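Local coordinates for NAD(+) phosphorylase MbcT (Mycobacterium tuberculosis, PDB 6FKG), which degrades NAD(+) by phosphorolysis as the toxin of a type II toxin-antitoxin pair, killing the cell unless its antitoxin MbcA blocks the active site, at residues Thr18-Glu23 against Val96-Val101; Ser37-Arg42 against Leu53-Tyr58; Asn49-Phe54 against Gly127-Gly132; Leu102-Pro107 against Gln141-Pro146. All coordinates share one frame; numbering follows the deposited sequence.

Contact 1. Residues Thr18-Glu23 against Val96-Val101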
# COMPACT_ATOMS: atom_id res chain seq x y z
N THR B 18 42.91 -15.08 -11.97
CA THR B 18 42.42 -16.14 -12.84
C THR B 18 43.54 -17.09 -13.22
O THR B 18 44.72 -16.76 -13.06
CB THR B 18 41.81 -15.59 -14.14
OG1 THR B 18 42.81 -14.83 -14.84
CG2 THR B 18 40.61 -14.70 -13.87
N ILE B 19 43.15 -18.25 -13.73
CA ILE B 19 44.08 -19.12 -14.45
C ILE B 19 43.50 -19.36 -15.84
O ILE B 19 42.30 -19.19 -16.04
CB ILE B 19 44.30 -20.48 -13.74
CG1 ILE B 19 42.99 -21.27 -13.69
CG2 ILE B 19 44.88 -20.28 -12.35
CD1 ILE B 19 43.17 -22.69 -13.17
N GLU B 20 44.35 -19.72 -16.79
CA GLU B 20 43.87 -20.12 -18.10
C GLU B 20 43.63 -21.61 -18.12
O GLU B 20 44.54 -22.40 -17.86
CB GLU B 20 44.85 -19.72 -19.21
CG GLU B 20 44.72 -18.27 -19.64
CD GLU B 20 45.42 -17.99 -20.95
OE1 GLU B 20 46.31 -18.77 -21.34
OE2 GLU B 20 45.07 -16.97 -21.59
N TRP B 21 42.40 -22.00 -18.41
CA TRP B 21 42.01 -23.39 -18.31
C TRP B 21 41.54 -23.93 -19.66
O TRP B 21 40.71 -23.33 -20.33
CB TRP B 21 40.91 -23.52 -17.27
CG TRP B 21 40.64 -24.90 -16.80
CD1 TRP B 21 41.41 -25.65 -15.96
CD2 TRP B 21 39.48 -25.67 -17.08
NE1 TRP B 21 40.81 -26.86 -15.72
CE2 TRP B 21 39.62 -26.90 -16.39
CE3 TRP B 21 38.33 -25.46 -17.85
CZ2 TRP B 21 38.66 -27.90 -16.47
CZ3 TRP B 21 37.39 -26.45 -17.92
CH2 TRP B 21 37.55 -27.65 -17.23
N SER B 22 42.08 -25.07 -20.05
CA SER B 22 41.63 -25.73 -21.26
C SER B 22 41.21 -27.16 -20.96
O SER B 22 41.93 -27.90 -20.28
CB SER B 22 42.72 -25.71 -22.33
OG SER B 22 43.23 -24.40 -22.49
N GLU B 23 40.06 -27.55 -21.47
CA GLU B 23 39.57 -28.90 -21.27
C GLU B 23 38.45 -29.21 -22.25
O GLU B 23 37.78 -28.29 -22.74
CB GLU B 23 39.09 -29.09 -19.83
CG GLU B 23 38.55 -30.47 -19.48
CD GLU B 23 39.59 -31.56 -19.55
OE1 GLU B 23 39.97 -31.98 -20.67
OE2 GLU B 23 40.04 -32.01 -18.47
N VAL B 96 36.94 -26.31 -24.48
CA VAL B 96 37.20 -25.00 -23.88
C VAL B 96 38.70 -24.71 -23.95
O VAL B 96 39.52 -25.55 -23.55
CB VAL B 96 36.73 -24.96 -22.41
CG1 VAL B 96 37.06 -23.62 -21.77
CG2 VAL B 96 35.24 -25.26 -22.33
N THR B 97 39.07 -23.54 -24.46
CA THR B 97 40.47 -23.20 -24.67
C THR B 97 40.86 -21.89 -24.00
O THR B 97 40.28 -20.84 -24.27
CB THR B 97 40.80 -23.10 -26.17
OG1 THR B 97 40.44 -24.32 -26.82
CG2 THR B 97 42.30 -22.83 -26.39
N ASP B 98 41.87 -21.98 -23.13
CA ASP B 98 42.45 -20.84 -22.43
C ASP B 98 41.44 -19.90 -21.77
O ASP B 98 41.60 -18.68 -21.81
CB ASP B 98 43.33 -20.05 -23.40
CG ASP B 98 44.50 -20.87 -23.92
OD1 ASP B 98 45.05 -21.68 -23.14
OD2 ASP B 98 44.86 -20.71 -25.10
N LEU B 99 40.40 -20.46 -21.15
CA LEU B 99 39.39 -19.66 -20.47
C LEU B 99 39.97 -19.11 -19.17
O LEU B 99 40.51 -19.86 -18.36
CB LEU B 99 38.13 -20.48 -20.19
CG LEU B 99 36.81 -19.72 -20.03
CD1 LEU B 99 36.41 -19.10 -21.35
CD2 LEU B 99 35.70 -20.62 -19.49
N ALA B 100 39.88 -17.79 -19.00
CA ALA B 100 40.40 -17.13 -17.81
C ALA B 100 39.39 -17.27 -16.68
O ALA B 100 38.40 -16.55 -16.64
CB ALA B 100 40.70 -15.65 -18.09
N VAL B 101 39.64 -18.20 -15.77
CA VAL B 101 38.64 -18.55 -14.78
C VAL B 101 39.13 -18.38 -13.35
O VAL B 101 40.31 -18.58 -13.05
CB VAL B 101 38.16 -20.01 -14.97
CG1 VAL B 101 37.55 -20.19 -16.35
CG2 VAL B 101 39.33 -20.98 -14.78
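Strands 19-30 and 89-103 pair antiparallel here, interrupted by a G1 beta bulge at which Asp98 and Leu99 both face Trp21. Backbone bonds come in three reciprocal pairs: Ile19 with Val101, Trp21 with Leu99, and Glu23 with Val96. The bond from Val101 N to Ile19 O (2.9 Å) runs nearly along the C=O axis, whereas Trp21 N lies above the carbonyl plane of Leu99. Asp98, with positive phi and psi (49° and 41°), turns the corner and shifts the register by one residue.

Apolar contacts gather on the face of Ile19, Trp21, Leu99 and Val101. Val101 CG2, in the crowded position between backbone N and carbonyl carbon, meets Ile19 CG1 at 3.8 Å and Trp21 CB at 3.9 Å. Leu153 of strand 150-156 packs against Trp21, Leu99 and Val101 on this side.

Acidic groups meet near the bulge. The carboxylates of Glu20 and Asp98 stack with planes 15° apart, OE1 of Glu20 lying 3.6 Å from OD1 of Asp98, a like-charge approach that may raise the proton affinity of one of them. Ser22 OG, turned beside its own backbone N, accepts a nearly straight bond of 2.8 Å from Asp98 N.

Contact 2. Residues Ser37-Arg42 against Leu53-Tyr58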
# COMPACT_ATOMS: atom_id res chain seq x y z
N SER B 37 23.83 -21.55 -25.61
CA SER B 37 22.92 -20.57 -25.01
C SER B 37 23.00 -20.57 -23.49
O SER B 37 23.10 -21.63 -22.87
CB SER B 37 21.47 -20.83 -25.42
OG SER B 37 20.57 -20.15 -24.53
N GLY B 38 22.97 -19.38 -22.89
CA GLY B 38 23.01 -19.29 -21.43
C GLY B 38 21.83 -18.54 -20.84
O GLY B 38 21.87 -18.09 -19.69
N GLU B 39 20.76 -18.43 -21.61
CA GLU B 39 19.63 -17.60 -21.21
C GLU B 39 18.80 -18.20 -20.06
O GLU B 39 18.16 -17.47 -19.32
CB GLU B 39 18.73 -17.32 -22.39
CG GLU B 39 19.48 -16.64 -23.50
CD GLU B 39 19.98 -15.26 -23.10
OE1 GLU B 39 19.34 -14.61 -22.24
OE2 GLU B 39 21.03 -14.83 -23.65
N GLY B 40 18.81 -19.52 -19.94
CA GLY B 40 18.03 -20.18 -18.90
C GLY B 40 18.57 -19.86 -17.52
O GLY B 40 17.80 -19.56 -16.58
N ALA B 41 19.88 -19.92 -17.39
CA ALA B 41 20.55 -19.55 -16.15
C ALA B 41 20.30 -18.08 -15.84
O ALA B 41 20.16 -17.70 -14.68
CB ALA B 41 22.04 -19.84 -16.24
N ARG B 42 20.22 -17.24 -16.87
CA ARG B 42 19.90 -15.84 -16.64
C ARG B 42 18.46 -15.64 -16.16
O ARG B 42 18.19 -14.83 -15.28
CB ARG B 42 20.13 -15.00 -17.90
CG ARG B 42 19.85 -13.53 -17.71
CD ARG B 42 19.69 -12.83 -19.05
NE ARG B 42 20.46 -11.60 -19.08
CZ ARG B 42 20.93 -11.04 -20.19
NH1 ARG B 42 20.69 -11.60 -21.37
NH2 ARG B 42 21.64 -9.92 -20.11
N LEU B 53 21.13 -10.83 -14.82
CA LEU B 53 22.25 -9.93 -15.11
C LEU B 53 23.09 -10.38 -16.30
O LEU B 53 23.58 -9.56 -17.08
CB LEU B 53 23.14 -9.79 -13.88
CG LEU B 53 22.57 -8.86 -12.81
CD1 LEU B 53 23.53 -8.77 -11.63
CD2 LEU B 53 22.29 -7.48 -13.40
N PHE B 54 23.28 -11.69 -16.43
CA PHE B 54 24.13 -12.19 -17.50
C PHE B 54 23.79 -13.63 -17.81
O PHE B 54 23.38 -14.36 -16.92
CB PHE B 54 25.63 -12.07 -17.13
CG PHE B 54 26.01 -12.69 -15.77
CD1 PHE B 54 26.40 -14.01 -15.67
CD2 PHE B 54 26.02 -11.91 -14.62
CE1 PHE B 54 26.77 -14.57 -14.43
CE2 PHE B 54 26.38 -12.44 -13.39
CZ PHE B 54 26.76 -13.77 -13.28
N PRO B 55 23.97 -14.03 -19.08
CA PRO B 55 23.85 -15.44 -19.45
C PRO B 55 24.96 -16.24 -18.80
O PRO B 55 26.06 -15.72 -18.55
CB PRO B 55 24.00 -15.44 -20.98
CG PRO B 55 23.90 -14.01 -21.41
CD PRO B 55 24.29 -13.17 -20.23
N ALA B 56 24.68 -17.49 -18.50
CA ALA B 56 25.71 -18.38 -17.95
C ALA B 56 25.48 -19.79 -18.45
O ALA B 56 24.34 -20.21 -18.63
CB ALA B 56 25.70 -18.34 -16.41
N ILE B 57 26.59 -20.50 -18.68
CA ILE B 57 26.57 -21.87 -19.20
C ILE B 57 27.22 -22.78 -18.19
O ILE B 57 28.33 -22.51 -17.75
CB ILE B 57 27.36 -22.00 -20.52
CG1 ILE B 57 26.83 -21.08 -21.61
CG2 ILE B 57 27.33 -23.44 -21.01
CD1 ILE B 57 27.71 -21.13 -22.85
N TYR B 58 26.56 -23.89 -17.85
CA TYR B 58 27.13 -24.83 -16.90
C TYR B 58 27.67 -26.08 -17.61
O TYR B 58 26.93 -26.76 -18.33
CB TYR B 58 26.07 -25.20 -15.85
CG TYR B 58 25.84 -24.08 -14.85
CD1 TYR B 58 25.02 -23.00 -15.17
CD2 TYR B 58 26.46 -24.10 -13.61
CE1 TYR B 58 24.82 -21.96 -14.27
CE2 TYR B 58 26.27 -23.07 -12.70
CZ TYR B 58 25.45 -22.00 -13.04
OH TYR B 58 25.26 -20.97 -12.15
O HOH W 1 22.14 -21.79 -18.96
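The N-terminus of helix 39-44, with Gly38 as its N-cap residue, sits against the start of strand 56-60 in the RES domain. Gly38 O accepts from Ala56 N at 3.1 Å, in the carbonyl plane and on a lone pair, and also takes a weak bond from Arg42 N within the helix. Without a side chain, Gly38 lies close against Pro55 and Ala56, its CA 4.4 Å from Pro55 CA. A water extends the link, donating to Ala56 O at 2.7 Å and weakly accepting from Ala41 N.

Arg42 reaches back along the loop. With CG anti to the backbone N (chi1 -179°), CB and CG rest against Phe54 O, and a bend at chi3 sets Pro55 CD over one guanidinium face of Arg42, 4.0 Å above the centre of that group. Glu39 OE1 meets the guanidinium edge in plane through a weak salt bridge to Arg42 NH1 (3.4 Å), which may help fix its rotation. The contact buries Arg42 NE without a polar partner. On the strand side, Ala41 CB touches Ala56 CB at 4.0 Å and approaches the edge of the Tyr58 ring at CE1. Tyr58 OH is bonded to Asn49 OD1.

Glu111 of a neighbouring MbcA chain bonds to Ser37 OG and to Gly40 N near the helix start, while Val113 of that chain packs on Ala41 and Tyr58. The arrangement is a glycine N-cap tying a short helix to a sheet strand, on a surface of the toxin occupied by its antitoxin.

Contact 3. Residues Asn49-Phe54 against Gly127-Gly132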
# COMPACT_ATOMS: atom_id res chain seq x y z
N ASN B 49 25.24 -18.28 -10.28
CA ASN B 49 24.95 -16.96 -10.85
C ASN B 49 23.60 -16.45 -10.41
O ASN B 49 22.61 -17.18 -10.41
CB ASN B 49 24.99 -16.97 -12.39
CG ASN B 49 23.84 -17.74 -13.01
OD1 ASN B 49 23.86 -18.97 -13.05
ND2 ASN B 49 22.82 -17.01 -13.47
N PRO B 50 23.54 -15.16 -10.04
CA PRO B 50 22.24 -14.56 -9.77
C PRO B 50 21.49 -14.44 -11.09
O PRO B 50 22.12 -14.48 -12.15
CB PRO B 50 22.60 -13.18 -9.21
CG PRO B 50 23.88 -12.85 -9.93
CD PRO B 50 24.62 -14.16 -10.06
N PRO B 51 20.16 -14.31 -11.03
CA PRO B 51 19.37 -14.16 -12.25
C PRO B 51 19.45 -12.74 -12.82
O PRO B 51 19.93 -11.84 -12.13
CB PRO B 51 17.96 -14.49 -11.79
CG PRO B 51 17.94 -14.16 -10.33
CD PRO B 51 19.32 -14.44 -9.82
N LEU B 52 19.04 -12.59 -14.07
CA LEU B 52 18.72 -11.30 -14.68
C LEU B 52 19.89 -10.36 -14.97
O LEU B 52 19.67 -9.20 -15.30
CB LEU B 52 17.72 -10.53 -13.80
CG LEU B 52 16.45 -11.25 -13.33
CD1 LEU B 52 15.59 -10.31 -12.48
CD2 LEU B 52 15.65 -11.78 -14.52
N LEU B 53 21.13 -10.83 -14.82
CA LEU B 53 22.25 -9.93 -15.11
C LEU B 53 23.09 -10.38 -16.30
O LEU B 53 23.58 -9.56 -17.08
CB LEU B 53 23.14 -9.79 -13.88
CG LEU B 53 22.57 -8.86 -12.81
CD1 LEU B 53 23.53 -8.77 -11.63
CD2 LEU B 53 22.29 -7.48 -13.40
N PHE B 54 23.28 -11.69 -16.43
CA PHE B 54 24.13 -12.19 -17.50
C PHE B 54 23.79 -13.63 -17.81
O PHE B 54 23.38 -14.36 -16.92
CB PHE B 54 25.63 -12.07 -17.13
CG PHE B 54 26.01 -12.69 -15.77
CD1 PHE B 54 26.40 -14.01 -15.67
CD2 PHE B 54 26.02 -11.91 -14.62
CE1 PHE B 54 26.77 -14.57 -14.43
CE2 PHE B 54 26.38 -12.44 -13.39
CZ PHE B 54 26.76 -13.77 -13.28
N GLY B 127 25.64 -17.74 -1.36
CA GLY B 127 27.07 -17.53 -1.33
C GLY B 127 27.75 -17.76 -2.66
O GLY B 127 28.52 -16.92 -3.13
N CYS B 128 27.46 -18.90 -3.28
CA CYS B 128 27.99 -19.19 -4.62
C CYS B 128 27.55 -18.13 -5.63
O CYS B 128 28.34 -17.72 -6.49
CB CYS B 128 27.55 -20.56 -5.11
SG CYS B 128 28.20 -21.94 -4.10
N GLN B 129 26.30 -17.69 -5.55
CA GLN B 129 25.83 -16.69 -6.52
C GLN B 129 26.56 -15.36 -6.37
O GLN B 129 26.88 -14.71 -7.35
CB GLN B 129 24.32 -16.48 -6.39
CG GLN B 129 23.50 -17.65 -6.92
CD GLN B 129 22.01 -17.44 -6.75
OE1 GLN B 129 21.56 -16.94 -5.73
NE2 GLN B 129 21.24 -17.81 -7.77
N ALA B 130 26.82 -14.96 -5.13
CA ALA B 130 27.55 -13.72 -4.89
C ALA B 130 28.95 -13.83 -5.46
O ALA B 130 29.48 -12.87 -6.04
CB ALA B 130 27.60 -13.40 -3.41
N VAL B 131 29.56 -15.00 -5.31
CA VAL B 131 30.91 -15.21 -5.83
C VAL B 131 30.92 -15.20 -7.37
O VAL B 131 31.78 -14.55 -7.98
CB VAL B 131 31.51 -16.54 -5.29
CG1 VAL B 131 32.81 -16.88 -5.99
CG2 VAL B 131 31.74 -16.44 -3.78
N GLY B 132 29.97 -15.89 -7.99
CA GLY B 132 29.86 -15.87 -9.45
C GLY B 132 29.57 -14.46 -9.95
O GLY B 132 30.13 -14.02 -10.96
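Residues 49-54 form an irregular loop that passes one side of helix 126-137, nearest at Asn49 and Gln129, whose CA atoms are 4.4 Å apart. This loop-on-helix contact lies in the RES domain, the loop leading from helix 39-44 to strand 56-60. Within the helix, Val131 N and Gly132 N bond to Gly127 O and Cys128 O, four residues back.

Gln129 carries most of the contact. Its CG lies anti to the carbonyl carbon (chi1 -72°), and the extended chain then runs across the peptide between Asn49 and Pro50, with CG 3.6 Å from Asn49 O. At the tip, NE2 gives a weak, bent bond to Asn49 O (3.0 Å, 129° at the hydrogen). The same nitrogen also bonds to Gly46 O, so the amide joins two points of the loop to the helix. Pro50 CD lies 3.6 Å from Gln129 O, and His133 of the same helix packs on Pro50 as well.

Farther along the helix, Gly132 offers its backbone to the ring of Phe54, which stacks with Trp136; Phe54 CZ lies 4.1 Å from Gly132 O. The bond from CA to CB of Asn49 points away from the helix, and ND2 bonds to Ala41 O. That ND2 also braces the loop internally, donating at 2.9 Å to Pro50 O from above its carbonyl plane.

Contact 4. Residues Leu102-Pro107 against Gln141-Pro146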
# COMPACT_ATOMS: atom_id res chain seq x y z
N LEU B 102 38.21 -18.00 -12.47
CA LEU B 102 38.46 -18.06 -11.04
C LEU B 102 38.52 -19.53 -10.61
O LEU B 102 37.55 -20.27 -10.77
CB LEU B 102 37.36 -17.33 -10.27
CG LEU B 102 37.51 -17.32 -8.74
CD1 LEU B 102 38.73 -16.50 -8.31
CD2 LEU B 102 36.24 -16.75 -8.13
N ASP B 103 39.67 -19.96 -10.08
CA ASP B 103 39.84 -21.37 -9.73
C ASP B 103 39.43 -21.66 -8.30
O ASP B 103 40.17 -21.37 -7.37
CB ASP B 103 41.30 -21.80 -9.93
CG ASP B 103 41.52 -23.28 -9.68
OD1 ASP B 103 40.54 -24.03 -9.45
OD2 ASP B 103 42.68 -23.71 -9.73
N LEU B 104 38.26 -22.27 -8.12
CA LEU B 104 37.77 -22.60 -6.79
C LEU B 104 37.81 -24.12 -6.55
O LEU B 104 37.06 -24.63 -5.71
CB LEU B 104 36.34 -22.08 -6.59
CG LEU B 104 36.18 -20.57 -6.75
CD1 LEU B 104 34.72 -20.14 -6.49
CD2 LEU B 104 37.14 -19.82 -5.84
N THR B 105 38.68 -24.83 -7.27
CA THR B 105 38.75 -26.28 -7.10
C THR B 105 39.57 -26.67 -5.87
O THR B 105 39.50 -27.81 -5.42
CB THR B 105 39.34 -26.97 -8.36
OG1 THR B 105 40.66 -26.47 -8.60
CG2 THR B 105 38.44 -26.69 -9.58
N THR B 106 40.34 -25.73 -5.32
CA THR B 106 41.11 -26.03 -4.11
C THR B 106 40.36 -25.54 -2.87
O THR B 106 39.61 -24.56 -2.94
CB THR B 106 42.51 -25.39 -4.15
OG1 THR B 106 42.39 -23.96 -4.08
CG2 THR B 106 43.24 -25.78 -5.43
N PRO B 107 40.56 -26.22 -1.73
CA PRO B 107 39.93 -25.77 -0.49
C PRO B 107 40.47 -24.42 -0.02
O PRO B 107 39.72 -23.63 0.56
CB PRO B 107 40.29 -26.88 0.50
CG PRO B 107 41.52 -27.50 -0.06
CD PRO B 107 41.33 -27.46 -1.54
N GLN B 141 36.23 -14.75 -17.15
CA GLN B 141 35.48 -15.45 -18.17
C GLN B 141 34.63 -16.57 -17.57
O GLN B 141 33.71 -17.07 -18.21
CB GLN B 141 36.43 -16.00 -19.23
CG GLN B 141 37.07 -14.90 -20.08
CD GLN B 141 37.83 -15.47 -21.24
OE1 GLN B 141 38.68 -16.35 -21.08
NE2 GLN B 141 37.55 -14.96 -22.44
N GLY B 142 34.93 -16.95 -16.34
CA GLY B 142 34.10 -17.95 -15.69
C GLY B 142 34.64 -18.39 -14.36
O GLY B 142 35.58 -17.80 -13.82
N VAL B 143 34.04 -19.44 -13.81
CA VAL B 143 34.46 -19.94 -12.51
C VAL B 143 34.59 -21.46 -12.60
O VAL B 143 33.70 -22.15 -13.10
CB VAL B 143 33.45 -19.57 -11.40
CG1 VAL B 143 33.99 -20.02 -10.03
CG2 VAL B 143 33.15 -18.04 -11.41
N LEU B 144 35.72 -21.97 -12.11
CA LEU B 144 35.95 -23.40 -12.06
C LEU B 144 35.67 -23.86 -10.65
O LEU B 144 36.24 -23.34 -9.68
CB LEU B 144 37.38 -23.73 -12.48
CG LEU B 144 37.71 -25.15 -12.92
CD1 LEU B 144 37.03 -25.43 -14.26
CD2 LEU B 144 39.22 -25.29 -13.01
N VAL B 145 34.77 -24.83 -10.54
CA VAL B 145 34.16 -25.14 -9.26
C VAL B 145 34.20 -26.63 -9.00
O VAL B 145 34.28 -27.42 -9.94
CB VAL B 145 32.68 -24.66 -9.21
CG1 VAL B 145 32.59 -23.15 -9.42
CG2 VAL B 145 31.81 -25.39 -10.27
N PRO B 146 34.14 -27.02 -7.73
CA PRO B 146 33.98 -28.47 -7.54
C PRO B 146 32.55 -28.86 -7.91
O PRO B 146 31.64 -28.04 -7.80
CB PRO B 146 34.26 -28.66 -6.05
CG PRO B 146 33.85 -27.36 -5.43
CD PRO B 146 34.03 -26.27 -6.47
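Where strand 89-103 ends, Asp103 folds its carboxylate forward onto its own chain, and a single oxygen, OD1, takes two bonds from Thr105. Thr105 OG1 donates to the syn lone pair of Asp103 OD1 at 2.6 Å, while Thr105 N reaches the same Asp103 OD1 at 3.0 Å from above the carboxylate plane. The second bond, made with CG of Asp103 anti to the backbone N (chi1 -176°), closes an Asx turn just where the chain leaves the strand.

Before the turn, the strand runs parallel to strand 142-147. Leu102 N donates to Gly142 O, Leu144 N returns a bond to Leu102 O (2.8 Å), and Leu104 N closes the ladder on Leu144 O (2.8 Å); each donor lies in the plane of the carbonyl it meets.

Side chains divide between the two faces. On that of Leu102 and Val143, Leu104 crosses obliquely and sets CD1 3.6 Å from Val143 CG1; Val131 of helix 126-137 packs on both leucines. On the face of Asp103 and Leu144, Thr105 CG2 meets Leu144 CG at 3.7 Å, and Leu144 CD2 lies beside Asp103 OD1. Trp21 touches Leu144 from this side.

Thr106 then caps the next helix, its OG1 bonded to Ala109 N. Parallel neighbours joined through intervening helices, one of them packed on the sheet, form a beta-alpha-beta crossover.

How the contacts relate
Contacts 1 and 4 lie in series along strand 89-103, their centres about 11 Å apart, and pair it with strand 19-30 and then strand 142-147 of one mixed sheet. They meet where Gln141 OE1 bonds to Ala100 N. Contact 2 is nested within the chain loop closed by contact 1, about 19 Å away between centres, and reaches the same sheet through strand 56-60. Contact 3, about 10 Å from contact 2 between centres, shares Leu53 and Phe54 with it and alternates its segments along the chain with those of contacts 1 and 4. Helix 126-137, touching contact 4 through Val131, thus bridges the sheet to the loop joining contacts 2 and 3, beside which MbcA chains bind.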